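Local coordinates for ESAT-6-like protein MAB_3113 (Mycobacterium abscessus, PDB 4I0X) that pairs with a second WXG100 protein to form the EsxEF heterodimer, a helical complex of secreted ESAT-6-like proteins, at the interface of chains B and A. Sequence-based numbering; all coordinates share one arbitrary frame. Chains: chain A, ESAT-6-like protein MAB_3113; chain B, ESAT-6-like protein MAB_3112.

Contact 1: the interface of chains B and A. Residues chain B 48, 52; chain A 23, 26-27, 72, 75-76, 79.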
ATOM      1  N   GLY B  48     -11.852  -4.048  -7.444  1.00 11.97           N
ATOM      2  CA  GLY B  48     -10.904  -3.004  -7.162  1.00 11.61           C
ATOM      3  C   GLY B  48     -10.192  -3.196  -5.825  1.00 11.59           C
ATOM      4  O   GLY B  48      -8.977  -3.040  -5.731  1.00 13.48           O
ATOM      5  N   MET B  52      -6.421  -3.736  -4.838  1.00 13.09           N
ATOM      6  CA  MET B  52      -5.760  -2.914  -3.836  1.00 12.03           C
ATOM      7  C   MET B  52      -5.095  -3.725  -2.661  1.00 14.45           C
ATOM      8  O   MET B  52      -3.958  -3.470  -2.252  1.00 14.70           O
ATOM      9  CB  MET B  52      -6.776  -1.900  -3.311  1.00 14.69           C
ATOM     10  CG  MET B  52      -6.218  -0.891  -2.432  1.00 14.29           C
ATOM     11  SD  MET B  52      -7.304   0.548  -2.168  1.00 17.05           S
ATOM     12  CE  MET B  52      -6.044   1.487  -1.343  1.00 25.13           C
TER
ATOM     13  N   ALA A  23      -9.729   4.310   2.178  1.00 12.95           N
ATOM     14  CA  ALA A  23      -8.844   3.631   1.228  1.00 12.44           C
ATOM     15  C   ALA A  23      -7.925   4.633   0.511  1.00 13.15           C
ATOM     16  O   ALA A  23      -6.796   4.319   0.192  1.00 11.94           O
ATOM     17  CB  ALA A  23      -9.665   2.852   0.190  1.00 11.26           C
ATOM     18  N   PHE A  26      -5.355   5.670   3.017  1.00 11.37           N
ATOM     19  CA  PHE A  26      -4.371   4.602   3.141  1.00 12.58           C
ATOM     20  C   PHE A  26      -3.371   4.657   1.980  1.00 12.24           C
ATOM     21  O   PHE A  26      -2.175   4.603   2.204  1.00 12.71           O
ATOM     22  CB  PHE A  26      -5.069   3.256   3.170  1.00 14.37           C
ATOM     23  CG  PHE A  26      -4.149   2.108   3.363  1.00 13.77           C
ATOM     24  CD1 PHE A  26      -3.543   1.888   4.582  1.00 10.48           C
ATOM     25  CD2 PHE A  26      -3.907   1.234   2.338  1.00 13.84           C
ATOM     26  CE1 PHE A  26      -2.693   0.800   4.762  1.00 14.41           C
ATOM     27  CE2 PHE A  26      -3.061   0.132   2.520  1.00 23.29           C
ATOM     28  CZ  PHE A  26      -2.466  -0.074   3.740  1.00 16.78           C
ATOM     29  N   LYS A  27      -3.864   4.752   0.748  1.00 12.36           N
ATOM     30  CA  LYS A  27      -2.986   4.894  -0.400  1.00 16.48           C
ATOM     31  C   LYS A  27      -2.034   6.068  -0.245  1.00 12.42           C
ATOM     32  O   LYS A  27      -0.870   5.970  -0.589  1.00 14.20           O
ATOM     33  CB  LYS A  27      -3.803   5.019  -1.703  1.00 13.74           C
ATOM     34  CG  LYS A  27      -2.978   5.190  -2.945  1.00 18.09           C
ATOM     35  CD  LYS A  27      -2.662   6.645  -3.205  1.00 22.44           C
ATOM     36  CE  LYS A  27      -3.002   7.012  -4.603  1.00 28.26           C
ATOM     37  NZ  LYS A  27      -2.631   8.429  -4.908  1.00 37.23           N
ATOM     38  N   LEU A  72      -1.779  -1.013  -6.207  1.00 13.20           N
ATOM     39  CA  LEU A  72      -2.580  -0.459  -5.164  1.00 17.03           C
ATOM     40  C   LEU A  72      -3.378   0.780  -5.643  1.00 21.88           C
ATOM     41  O   LEU A  72      -4.571   0.938  -5.316  1.00 26.54           O
ATOM     42  CB  LEU A  72      -1.666  -0.154  -3.987  1.00 24.46           C
ATOM     43  CG  LEU A  72      -2.350   0.188  -2.699  1.00 21.92           C
ATOM     44  CD1 LEU A  72      -1.449  -0.158  -1.591  1.00 30.09           C
ATOM     45  CD2 LEU A  72      -2.649   1.675  -2.735  1.00 34.26           C
ATOM     46  N   GLY A  75      -6.183  -0.322  -8.203  1.00 15.58           N
ATOM     47  CA  GLY A  75      -7.300  -0.869  -7.467  1.00 14.31           C
ATOM     48  C   GLY A  75      -8.149   0.231  -6.867  1.00 15.06           C
ATOM     49  O   GLY A  75      -9.371   0.249  -7.007  1.00 14.74           O
ATOM     50  N   LEU A  76      -7.501   1.159  -6.187  1.00 16.76           N
ATOM     51  CA  LEU A  76      -8.221   2.299  -5.653  1.00 10.07           C
ATOM     52  C   LEU A  76      -9.003   3.052  -6.743  1.00 11.45           C
ATOM     53  O   LEU A  76     -10.138   3.474  -6.501  1.00 12.73           O
ATOM     54  CB  LEU A  76      -7.260   3.241  -4.914  1.00 10.66           C
ATOM     55  CG  LEU A  76      -7.865   4.541  -4.469  1.00 14.47           C
ATOM     56  CD1 LEU A  76      -8.862   4.259  -3.369  1.00 12.95           C
ATOM     57  CD2 LEU A  76      -6.780   5.505  -3.999  1.00 19.66           C
ATOM     58  N   MET A  79     -12.178   1.349  -7.435  1.00 11.85           N
ATOM     59  CA  MET A  79     -13.100   1.563  -6.333  1.00 11.72           C
ATOM     60  C   MET A  79     -13.758   2.923  -6.433  1.00 14.96           C
ATOM     61  O   MET A  79     -14.982   3.052  -6.286  1.00 13.26           O
ATOM     62  CB  MET A  79     -12.353   1.428  -5.013  1.00 12.39           C
ATOM     63  CG  MET A  79     -11.935   0.019  -4.698  1.00 13.92           C
ATOM     64  SD  MET A  79     -10.699  -0.103  -3.364  1.00 14.12           S
ATOM     65  CE  MET A  79     -11.680   0.386  -1.983  1.00 13.43           C
TER
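B:Met52 packs against A:Ala23, A:Leu72, A:Leu76 and A:Met79, and 99 Å² of its surface is hidden by the partner. Its CG is anti to the backbone N (chi1 -172°) and the chain stays extended beyond it, which brings the thioether to both helices of chain A. CB passes the backbone carbonyl of A:Leu72 at the margin of van der Waals range. B:Met52 CG comes next, 3.8 Å from that same A:Leu72 O. The sulfur SD of B:Met52 meets A:Met79 SD at 3.7 Å, the two methionine chains crossing at about a right angle. B:Met52 SD also touches A:Leu76 CB at 3.8 Å, where the side chains run side by side in the same direction. At the tip, the methyl CE of B:Met52 sits 3.3 Å from the carbonyl O of A:Ala23. The same B:Met52 CE meets A:Leu72 CD2 at 3.7 Å. One turn earlier in chain B, B:Gly48 brings its carbonyl O to 3.2 Å from A:Gly75 CA, a close backbone approach between two residues without side chains. The site joins helix 40-72 of chain B to both long helices of chain A, 11-47 and 52-87, with the methionine methyl inserted between the latter two.

Contact 2: the interface of chains B and A. Residues chain B 26, 29-30, 33, 45; chain A 16, 19-20, 79.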
ATOM      1  N   LEU B  26      -9.255  -2.089   6.526  1.00 10.19           N
ATOM      2  CA  LEU B  26      -9.992  -1.677   5.341  1.00 14.78           C
ATOM      3  C   LEU B  26     -10.748  -2.852   4.749  1.00 12.15           C
ATOM      4  O   LEU B  26     -11.801  -2.686   4.202  1.00 14.05           O
ATOM      5  CB  LEU B  26      -9.051  -1.123   4.282  1.00 15.21           C
ATOM      6  CG  LEU B  26      -8.704   0.334   4.429  1.00 19.07           C
ATOM      7  CD1 LEU B  26      -7.493   0.612   3.568  1.00 21.02           C
ATOM      8  CD2 LEU B  26      -9.921   1.220   4.055  1.00 16.47           C
ATOM      9  N   ASP B  29     -13.932  -3.199   6.556  1.00 11.62           N
ATOM     10  CA  ASP B  29     -14.847  -2.116   6.181  1.00 11.64           C
ATOM     11  C   ASP B  29     -15.458  -2.370   4.811  1.00 10.88           C
ATOM     12  O   ASP B  29     -16.677  -2.228   4.609  1.00 14.93           O
ATOM     13  CB  ASP B  29     -14.114  -0.790   6.104  1.00 11.44           C
ATOM     14  CG  ASP B  29     -13.693  -0.251   7.452  1.00 23.43           C
ATOM     15  OD1 ASP B  29     -14.178  -0.719   8.506  1.00 23.79           O
ATOM     16  OD2 ASP B  29     -12.877   0.688   7.446  1.00 26.29           O
ATOM     17  N   VAL B  30     -14.608  -2.723   3.856  1.00 11.95           N
ATOM     18  CA  VAL B  30     -15.056  -2.964   2.499  1.00  9.73           C
ATOM     19  C   VAL B  30     -16.037  -4.088   2.451  1.00 12.25           C
ATOM     20  O   VAL B  30     -17.093  -3.938   1.854  1.00 14.04           O
ATOM     21  CB  VAL B  30     -13.912  -3.257   1.531  1.00 13.38           C
ATOM     22  CG1 VAL B  30     -14.490  -3.738   0.193  1.00 20.55           C
ATOM     23  CG2 VAL B  30     -13.054  -2.009   1.335  1.00 14.39           C
ATOM     24  N   LEU B  33     -19.653  -3.447   3.309  1.00 12.34           N
ATOM     25  CA  LEU B  33     -20.538  -2.712   2.381  1.00 15.84           C
ATOM     26  C   LEU B  33     -21.447  -3.628   1.563  1.00 15.21           C
ATOM     27  O   LEU B  33     -22.502  -3.203   1.102  1.00 17.52           O
ATOM     28  CB  LEU B  33     -19.736  -1.864   1.414  1.00 11.08           C
ATOM     29  CG  LEU B  33     -18.905  -0.756   2.030  1.00 13.91           C
ATOM     30  CD1 LEU B  33     -18.065  -0.219   0.895  1.00 13.20           C
ATOM     31  CD2 LEU B  33     -19.784   0.331   2.689  1.00 15.42           C
ATOM     32  N   TYR B  45     -16.322  -2.533  -7.422  1.00 13.47           N
ATOM     33  CA  TYR B  45     -15.669  -2.116  -6.190  1.00 10.43           C
ATOM     34  C   TYR B  45     -14.978  -3.293  -5.499  1.00 11.16           C
ATOM     35  O   TYR B  45     -13.831  -3.209  -5.080  1.00 12.83           O
ATOM     36  CB  TYR B  45     -16.709  -1.510  -5.257  1.00 10.03           C
ATOM     37  CG  TYR B  45     -16.133  -0.666  -4.129  1.00  9.56           C
ATOM     38  CD1 TYR B  45     -15.799  -1.231  -2.919  1.00 15.07           C
ATOM     39  CD2 TYR B  45     -16.005   0.696  -4.264  1.00  9.95           C
ATOM     40  CE1 TYR B  45     -15.334  -0.464  -1.877  1.00 10.29           C
ATOM     41  CE2 TYR B  45     -15.514   1.464  -3.249  1.00 11.66           C
ATOM     42  CZ  TYR B  45     -15.194   0.879  -2.037  1.00 13.96           C
ATOM     43  OH  TYR B  45     -14.731   1.673  -0.995  1.00 12.77           O
TER
ATOM     44  N   ILE A  16     -20.363   4.032   1.731  1.00 12.63           N
ATOM     45  CA  ILE A  16     -19.438   3.683   0.644  1.00 10.50           C
ATOM     46  C   ILE A  16     -18.390   4.769   0.466  1.00 10.27           C
ATOM     47  O   ILE A  16     -17.205   4.494   0.349  1.00 10.38           O
ATOM     48  CB  ILE A  16     -20.214   3.491  -0.691  1.00 10.57           C
ATOM     49  CG1 ILE A  16     -21.125   2.281  -0.570  1.00 13.24           C
ATOM     50  CG2 ILE A  16     -19.234   3.342  -1.873  1.00 12.71           C
ATOM     51  CD1 ILE A  16     -22.168   2.171  -1.579  1.00 11.45           C
ATOM     52  N   VAL A  19     -15.771   4.710   3.333  1.00 10.62           N
ATOM     53  CA  VAL A  19     -14.833   3.612   3.218  1.00 10.14           C
ATOM     54  C   VAL A  19     -13.835   3.931   2.107  1.00  9.55           C
ATOM     55  O   VAL A  19     -12.637   3.681   2.230  1.00 11.19           O
ATOM     56  CB  VAL A  19     -15.564   2.272   2.927  1.00 10.17           C
ATOM     57  CG1 VAL A  19     -14.551   1.167   2.636  1.00  9.94           C
ATOM     58  CG2 VAL A  19     -16.488   1.930   4.064  1.00 12.45           C
ATOM     59  N   THR A  20     -14.329   4.526   1.037  1.00 10.48           N
ATOM     60  CA  THR A  20     -13.490   4.818  -0.115  1.00 11.45           C
ATOM     61  C   THR A  20     -12.512   5.882   0.287  1.00 16.47           C
ATOM     62  O   THR A  20     -11.347   5.849  -0.109  1.00 12.85           O
ATOM     63  CB  THR A  20     -14.335   5.307  -1.327  1.00 13.54           C
ATOM     64  OG1 THR A  20     -15.400   4.378  -1.543  1.00 13.82           O
ATOM     65  CG2 THR A  20     -13.463   5.446  -2.571  1.00 14.56           C
ATOM     66  N   MET A  79     -12.178   1.349  -7.435  1.00 11.85           N
ATOM     67  CA  MET A  79     -13.100   1.563  -6.333  1.00 11.72           C
ATOM     68  C   MET A  79     -13.758   2.923  -6.433  1.00 14.96           C
ATOM     69  O   MET A  79     -14.982   3.052  -6.286  1.00 13.26           O
ATOM     70  CB  MET A  79     -12.353   1.428  -5.013  1.00 12.39           C
ATOM     71  CG  MET A  79     -11.935   0.019  -4.698  1.00 13.92           C
ATOM     72  SD  MET A  79     -10.699  -0.103  -3.364  1.00 14.12           S
ATOM     73  CE  MET A  79     -11.680   0.386  -1.983  1.00 13.43           C
TER
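A:Val19 and B:Tyr45 are the principal side chains in this stretch of the helical interface between two WXG100-family proteins, burying 69 and 47 Å² against the partner. A hydrogen bond links the phenol OH of B:Tyr45 and the hydroxyl OG1 of A:Thr20, 2.8 Å long and with its direction not settled by the coordinates. Within chain A, A:Thr20 OG1 donates to the backbone O of A:Ile16 at 2.6 Å, approaching from above the carbonyl plane, 40° out of it. If that donation holds, the threonine hydroxyl would be left to accept from the phenol. Its chi1 of -51° sets OG1 beside its own backbone N, turned back toward the preceding helical turn.

A:Met79 covers one face of the B:Tyr45 ring with CG, which lies 4.0 Å above the plane over the ring centre. Its methyl CE reaches B:Tyr45 CZ at 3.5 Å, the chain being bent at chi3 (69°), and the backbone O of A:Met79 lies 3.3 Å from B:Tyr45 CD2. At the ring's edge, in plane, stands B:Val30 CG1 from the tyrosine's own chain.

Aliphatic packing surrounds A:Val19. Its CG1 lies 3.7 Å from B:Tyr45 OH. A:Val19 CG1 also meets B:Val30 CG2 at 3.7 Å with the side chains crossing at about a right angle, while A:Val19 CG2 faces B:Leu33 CD2 at 3.9 Å, tip to tip. The CB of B:Asp29 adds a contact from the same helix as B:Val30.

Contact 3: the interface of chains B and A. Residues chain B 37, 41, 45; chain A 16, 82-83, 85-86.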
ATOM      1  N   TRP B  37     -24.939  -3.216  -0.453  1.00 16.37           N
ATOM      2  CA  TRP B  37     -24.638  -2.708  -1.790  1.00 14.43           C
ATOM      3  C   TRP B  37     -24.513  -3.853  -2.772  1.00 13.42           C
ATOM      4  O   TRP B  37     -23.634  -4.703  -2.626  1.00 15.31           O
ATOM      5  CB  TRP B  37     -23.384  -1.877  -1.731  1.00 13.53           C
ATOM      6  CG  TRP B  37     -23.032  -1.138  -2.966  1.00 16.94           C
ATOM      7  CD1 TRP B  37     -23.869  -0.752  -4.007  1.00 13.24           C
ATOM      8  CD2 TRP B  37     -21.725  -0.686  -3.311  1.00 18.55           C
ATOM      9  NE1 TRP B  37     -23.158  -0.054  -4.942  1.00 14.51           N
ATOM     10  CE2 TRP B  37     -21.836   0.007  -4.548  1.00 12.27           C
ATOM     11  CE3 TRP B  37     -20.476  -0.760  -2.677  1.00 14.58           C
ATOM     12  CZ2 TRP B  37     -20.753   0.597  -5.160  1.00 13.56           C
ATOM     13  CZ3 TRP B  37     -19.379  -0.166  -3.287  1.00 11.26           C
ATOM     14  CH2 TRP B  37     -19.519   0.511  -4.521  1.00 14.94           C
ATOM     15  N   ALA B  41     -21.786  -1.913  -9.858  1.00 13.84           N
ATOM     16  CA  ALA B  41     -20.786  -1.031  -9.239  1.00 20.05           C
ATOM     17  C   ALA B  41     -20.242  -1.695  -7.981  1.00 17.95           C
ATOM     18  O   ALA B  41     -19.028  -1.657  -7.684  1.00 15.43           O
ATOM     19  CB  ALA B  41     -21.379   0.328  -8.910  1.00 13.37           C
ATOM     20  N   TYR B  45     -16.322  -2.533  -7.422  1.00 13.47           N
ATOM     21  CA  TYR B  45     -15.669  -2.116  -6.190  1.00 10.43           C
ATOM     22  C   TYR B  45     -14.978  -3.293  -5.499  1.00 11.16           C
ATOM     23  O   TYR B  45     -13.831  -3.209  -5.080  1.00 12.83           O
ATOM     24  CB  TYR B  45     -16.709  -1.510  -5.257  1.00 10.03           C
ATOM     25  CG  TYR B  45     -16.133  -0.666  -4.129  1.00  9.56           C
ATOM     26  CD1 TYR B  45     -15.799  -1.231  -2.919  1.00 15.07           C
ATOM     27  CD2 TYR B  45     -16.005   0.696  -4.264  1.00  9.95           C
ATOM     28  CE1 TYR B  45     -15.334  -0.464  -1.877  1.00 10.29           C
ATOM     29  CE2 TYR B  45     -15.514   1.464  -3.249  1.00 11.66           C
ATOM     30  CZ  TYR B  45     -15.194   0.879  -2.037  1.00 13.96           C
ATOM     31  OH  TYR B  45     -14.731   1.673  -0.995  1.00 12.77           O
TER
ATOM     32  N   ILE A  16     -20.363   4.032   1.731  1.00 12.63           N
ATOM     33  CA  ILE A  16     -19.438   3.683   0.644  1.00 10.50           C
ATOM     34  C   ILE A  16     -18.390   4.769   0.466  1.00 10.27           C
ATOM     35  O   ILE A  16     -17.205   4.494   0.349  1.00 10.38           O
ATOM     36  CB  ILE A  16     -20.214   3.491  -0.691  1.00 10.57           C
ATOM     37  CG1 ILE A  16     -21.125   2.281  -0.570  1.00 13.24           C
ATOM     38  CG2 ILE A  16     -19.234   3.342  -1.873  1.00 12.71           C
ATOM     39  CD1 ILE A  16     -22.168   2.171  -1.579  1.00 11.45           C
ATOM     40  N   ALA A  82     -16.271   2.992  -9.280  1.00 14.11           N
ATOM     41  CA  ALA A  82     -17.457   2.289  -8.834  1.00 13.92           C
ATOM     42  C   ALA A  82     -18.314   3.130  -7.855  1.00 13.08           C
ATOM     43  O   ALA A  82     -19.538   3.175  -7.942  1.00 13.47           O
ATOM     44  CB  ALA A  82     -17.054   0.986  -8.208  1.00 13.50           C
ATOM     45  N   ALA A  83     -17.663   3.806  -6.917  1.00 12.34           N
ATOM     46  CA  ALA A  83     -18.411   4.588  -5.938  1.00 12.73           C
ATOM     47  C   ALA A  83     -19.052   5.764  -6.638  1.00 15.41           C
ATOM     48  O   ALA A  83     -20.210   6.124  -6.358  1.00 15.61           O
ATOM     49  CB  ALA A  83     -17.500   5.057  -4.845  1.00 15.49           C
ATOM     50  N   THR A  85     -20.006   5.775  -9.721  1.00 18.48           N
ATOM     51  CA  THR A  85     -21.131   5.177 -10.428  1.00 16.70           C
ATOM     52  C   THR A  85     -22.324   5.014  -9.514  1.00 15.96           C
ATOM     53  O   THR A  85     -23.432   5.248  -9.923  1.00 17.81           O
ATOM     54  CB  THR A  85     -20.793   3.790 -11.033  1.00 17.24           C
ATOM     55  OG1 THR A  85     -19.835   3.963 -12.053  1.00 18.41           O
ATOM     56  CG2 THR A  85     -22.000   3.140 -11.690  1.00 20.32           C
ATOM     57  N   ALA A  86     -22.081   4.589  -8.287  1.00 15.20           N
ATOM     58  CA  ALA A  86     -23.151   4.419  -7.321  1.00 18.76           C
ATOM     59  C   ALA A  86     -23.815   5.768  -6.968  1.00 29.01           C
ATOM     60  O   ALA A  86     -25.023   5.787  -6.767  1.00 17.98           O
ATOM     61  CB  ALA A  86     -22.648   3.707  -6.068  1.00 21.82           C
TER
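A:Ile16 presses its terminal methyl onto the indole of B:Trp37, the tryptophan of the WXG turn that joins the helices of chain B. This is a tight part of the contact. A:Ile16 CD1 stands 3.4 Å above the B:Trp37 ring plane, 3.6 Å from the centroids of both the five- and six-membered rings, a CH-pi arrangement centred near the fused bond. The isoleucine chain is extended toward the ring (chi2 164°), and its other branch, A:Ile16 CG2, meets B:Trp37 CZ3 at 3.8 Å. A:Ala86 CB comes in above the plane on the A:Ile16 side, off the CZ2-NE1 rim, 3.8 Å from B:Trp37 CZ2. The backbone O of A:Ala82 lies at the indole edge, in plane. B:Tyr45 CD2 is at that edge too, while B:Trp37 CZ3 lies above the rim of the tyrosine ring, an edge-on approach that may steady both groups. With alanines on both sides, helices 40-72 of chain B and 52-87 of chain A come close: A:Ala82 CB lies 3.3 Å from B:Ala41 O, and B:Ala41 CB 3.5 Å from A:Ala82 O.

The looser side holds A:Ala83, of which 3 Å² is hidden, and A:Thr85, whose methyl CG2 stands 4.0 Å from B:Ala41 CB.

Contact 4: the interface of chains B and A. Residues chain B 11-12, 15, 63; chain A 33-34, 36-37, 40.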
ATOM      1  N   PHE B  11      12.422   1.806  10.114  1.00 14.19           N
ATOM      2  CA  PHE B  11      11.388   2.523   9.364  1.00 13.91           C
ATOM      3  C   PHE B  11      10.575   1.549   8.519  1.00 17.69           C
ATOM      4  O   PHE B  11       9.343   1.534   8.576  1.00 13.61           O
ATOM      5  CB  PHE B  11      12.034   3.573   8.486  1.00 19.65           C
ATOM      6  CG  PHE B  11      11.053   4.486   7.801  1.00 22.34           C
ATOM      7  CD1 PHE B  11      10.313   4.037   6.728  1.00 30.05           C
ATOM      8  CD2 PHE B  11      10.891   5.793   8.216  1.00 29.86           C
ATOM      9  CE1 PHE B  11       9.412   4.884   6.077  1.00 33.13           C
ATOM     10  CE2 PHE B  11       9.984   6.638   7.569  1.00 31.78           C
ATOM     11  CZ  PHE B  11       9.256   6.170   6.501  1.00 15.83           C
ATOM     12  N   ALA B  12      11.255   0.721   7.742  1.00 16.11           N
ATOM     13  CA  ALA B  12      10.571  -0.267   6.910  1.00 17.12           C
ATOM     14  C   ALA B  12       9.698  -1.230   7.761  1.00 14.00           C
ATOM     15  O   ALA B  12       8.581  -1.559   7.393  1.00 15.53           O
ATOM     16  CB  ALA B  12      11.600  -1.048   6.113  1.00 13.14           C
ATOM     17  N   LEU B  15       6.577   0.647   9.061  1.00 11.88           N
ATOM     18  CA  LEU B  15       5.626   0.880   8.002  1.00 10.62           C
ATOM     19  C   LEU B  15       4.906  -0.419   7.654  1.00 16.52           C
ATOM     20  O   LEU B  15       3.718  -0.405   7.417  1.00 14.47           O
ATOM     21  CB  LEU B  15       6.324   1.460   6.780  1.00 13.25           C
ATOM     22  CG  LEU B  15       5.439   1.690   5.551  1.00 18.57           C
ATOM     23  CD1 LEU B  15       4.286   2.669   5.848  1.00 18.01           C
ATOM     24  CD2 LEU B  15       6.311   2.214   4.397  1.00 24.38           C
ATOM     25  N   LEU B  63       8.594  -4.762   2.236  1.00 13.30           N
ATOM     26  CA  LEU B  63       9.072  -3.996   3.393  1.00 12.79           C
ATOM     27  C   LEU B  63       9.664  -4.871   4.487  1.00 12.97           C
ATOM     28  O   LEU B  63      10.700  -4.580   5.009  1.00 13.37           O
ATOM     29  CB  LEU B  63       7.954  -3.127   4.014  1.00 11.52           C
ATOM     30  CG  LEU B  63       7.565  -1.932   3.167  1.00 11.47           C
ATOM     31  CD1 LEU B  63       6.290  -1.324   3.652  1.00 17.91           C
ATOM     32  CD2 LEU B  63       8.682  -0.877   3.121  1.00 15.47           C
TER
ATOM     33  N   ASN A  33       5.128   7.368   2.540  1.00 12.72           N
ATOM     34  CA  ASN A  33       6.201   6.769   3.330  1.00 12.84           C
ATOM     35  C   ASN A  33       7.196   5.932   2.549  1.00 12.33           C
ATOM     36  O   ASN A  33       8.383   5.879   2.912  1.00 12.85           O
ATOM     37  CB  ASN A  33       5.628   5.984   4.497  1.00 12.58           C
ATOM     38  CG  ASN A  33       5.136   6.890   5.576  1.00 13.76           C
ATOM     39  OD1 ASN A  33       5.933   7.476   6.350  1.00 15.09           O
ATOM     40  ND2 ASN A  33       3.831   7.064   5.626  1.00 14.27           N
ATOM     41  N   LEU A  34       6.716   5.282   1.489  1.00 12.66           N
ATOM     42  CA  LEU A  34       7.595   4.640   0.520  1.00 12.95           C
ATOM     43  C   LEU A  34       8.492   5.693  -0.136  1.00 13.31           C
ATOM     44  O   LEU A  34       9.656   5.449  -0.362  1.00 12.88           O
ATOM     45  CB  LEU A  34       6.795   3.906  -0.558  1.00 11.73           C
ATOM     46  CG  LEU A  34       6.035   2.644  -0.177  1.00 13.20           C
ATOM     47  CD1 LEU A  34       5.288   2.044  -1.361  1.00 11.41           C
ATOM     48  CD2 LEU A  34       6.958   1.578   0.421  1.00 12.91           C
ATOM     49  N   GLN A  36       9.568   8.419   1.269  1.00 15.36           N
ATOM     50  CA  GLN A  36      10.570   8.842   2.247  1.00 16.46           C
ATOM     51  C   GLN A  36      11.669   7.775   2.352  1.00 15.89           C
ATOM     52  O   GLN A  36      12.865   8.073   2.413  1.00 17.34           O
ATOM     53  CB  GLN A  36       9.901   9.105   3.607  1.00 18.23           C
ATOM     54  CG  GLN A  36      10.892   9.483   4.654  1.00 36.30           C
ATOM     55  CD  GLN A  36      10.278   9.861   6.009  1.00 44.62           C
ATOM     56  OE1 GLN A  36       9.071  10.122   6.135  1.00 33.54           O
ATOM     57  NE2 GLN A  36      11.133   9.887   7.035  1.00 49.63           N
ATOM     58  N   LEU A  37      11.245   6.524   2.355  1.00 14.51           N
ATOM     59  CA  LEU A  37      12.154   5.383   2.402  1.00 16.85           C
ATOM     60  C   LEU A  37      13.060   5.348   1.171  1.00 16.27           C
ATOM     61  O   LEU A  37      14.279   5.216   1.299  1.00 19.33           O
ATOM     62  CB  LEU A  37      11.341   4.095   2.493  1.00 14.12           C
ATOM     63  CG  LEU A  37      12.104   2.775   2.531  1.00 23.54           C
ATOM     64  CD1 LEU A  37      13.227   2.862   3.522  1.00 27.36           C
ATOM     65  CD2 LEU A  37      11.138   1.650   2.887  1.00 24.18           C
ATOM     66  N   ARG A  40      15.726   8.170   1.211  1.00 18.56           N
ATOM     67  CA  ARG A  40      16.856   7.983   2.127  1.00 19.30           C
ATOM     68  C   ARG A  40      17.730   6.820   1.695  1.00 18.49           C
ATOM     69  O   ARG A  40      18.962   6.893   1.776  1.00 21.62           O
ATOM     70  CB  ARG A  40      16.376   7.806   3.569  1.00 23.28           C
ATOM     71  CG  ARG A  40      15.669   9.018   4.070  1.00 21.00           C
ATOM     72  CD  ARG A  40      14.854   8.689   5.273  1.00 29.70           C
ATOM     73  NE  ARG A  40      15.719   8.383   6.404  1.00 35.64           N
ATOM     74  CZ  ARG A  40      15.273   8.040   7.605  1.00 39.22           C
ATOM     75  NH1 ARG A  40      13.964   7.966   7.825  1.00 33.92           N
ATOM     76  NH2 ARG A  40      16.135   7.759   8.576  1.00 44.65           N
TER
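The hydrocarbon ring of B:Phe11 is set among polar groups of chain A (the backbone O and OD1 of A:Asn33 and the guanidinium of A:Arg40), with A:Leu37 CB beside it; 99 Å² of B:Phe11 is hidden by chain A. With CG anti to the backbone N (chi1 -173°), the ring extends across helix 11-47 of chain A. B:Phe11 CE1 lies 3.5 Å from the backbone O of A:Asn33, and CZ lies 3.6 Å from the side-chain oxygen OD1 of the same residue; ring and amide planes are 48° apart. The guanidinium of A:Arg40 is nearly perpendicular to the ring, 84° between planes. Its NH1 sits above the ring plane but outside the rim, 3.8 Å from B:Phe11 CD2, so this is not a stack on the face. A:Gln36 also flanks the ring, but is poorly ordered and its placement carries little weight.

Carbon-to-carbon contacts continue toward helix 40-72 of chain B. Both methyls of B:Leu15, CD1 and CD2, reach A:Asn33 CB at 3.8 Å, straddling that carbon. B:Leu63 CD2 packs against A:Leu37 CD2 at 3.5 Å as the two side chains slide past each other in opposite directions, and it touches A:Leu34 CD2 at 4.0 Å. The site sits where helix 11-47 packs against both main helices of chain B, 4-32 and 40-72.

Contacts 1, 2 and 3 form a continuous run: the C-alpha centres of contacts 1 and 2, and of contacts 2 and 3, are about 9 Å apart. A:Met79 belongs to both contact 1 and contact 2, whereas B:Tyr45 and A:Ile16 join contact 2 to contact 3. Contact 4 stands about 19 Å from contact 1 and 32 Å from contact 3, measured between the same centres. Helix 11-47 of chain A and helix 40-72 of chain B take part in all four. The 32 Å between the centres of contacts 3 and 4 shows that the EsxEF pair touches at well-separated points, which should restrain pivoting of one helical hairpin against the other.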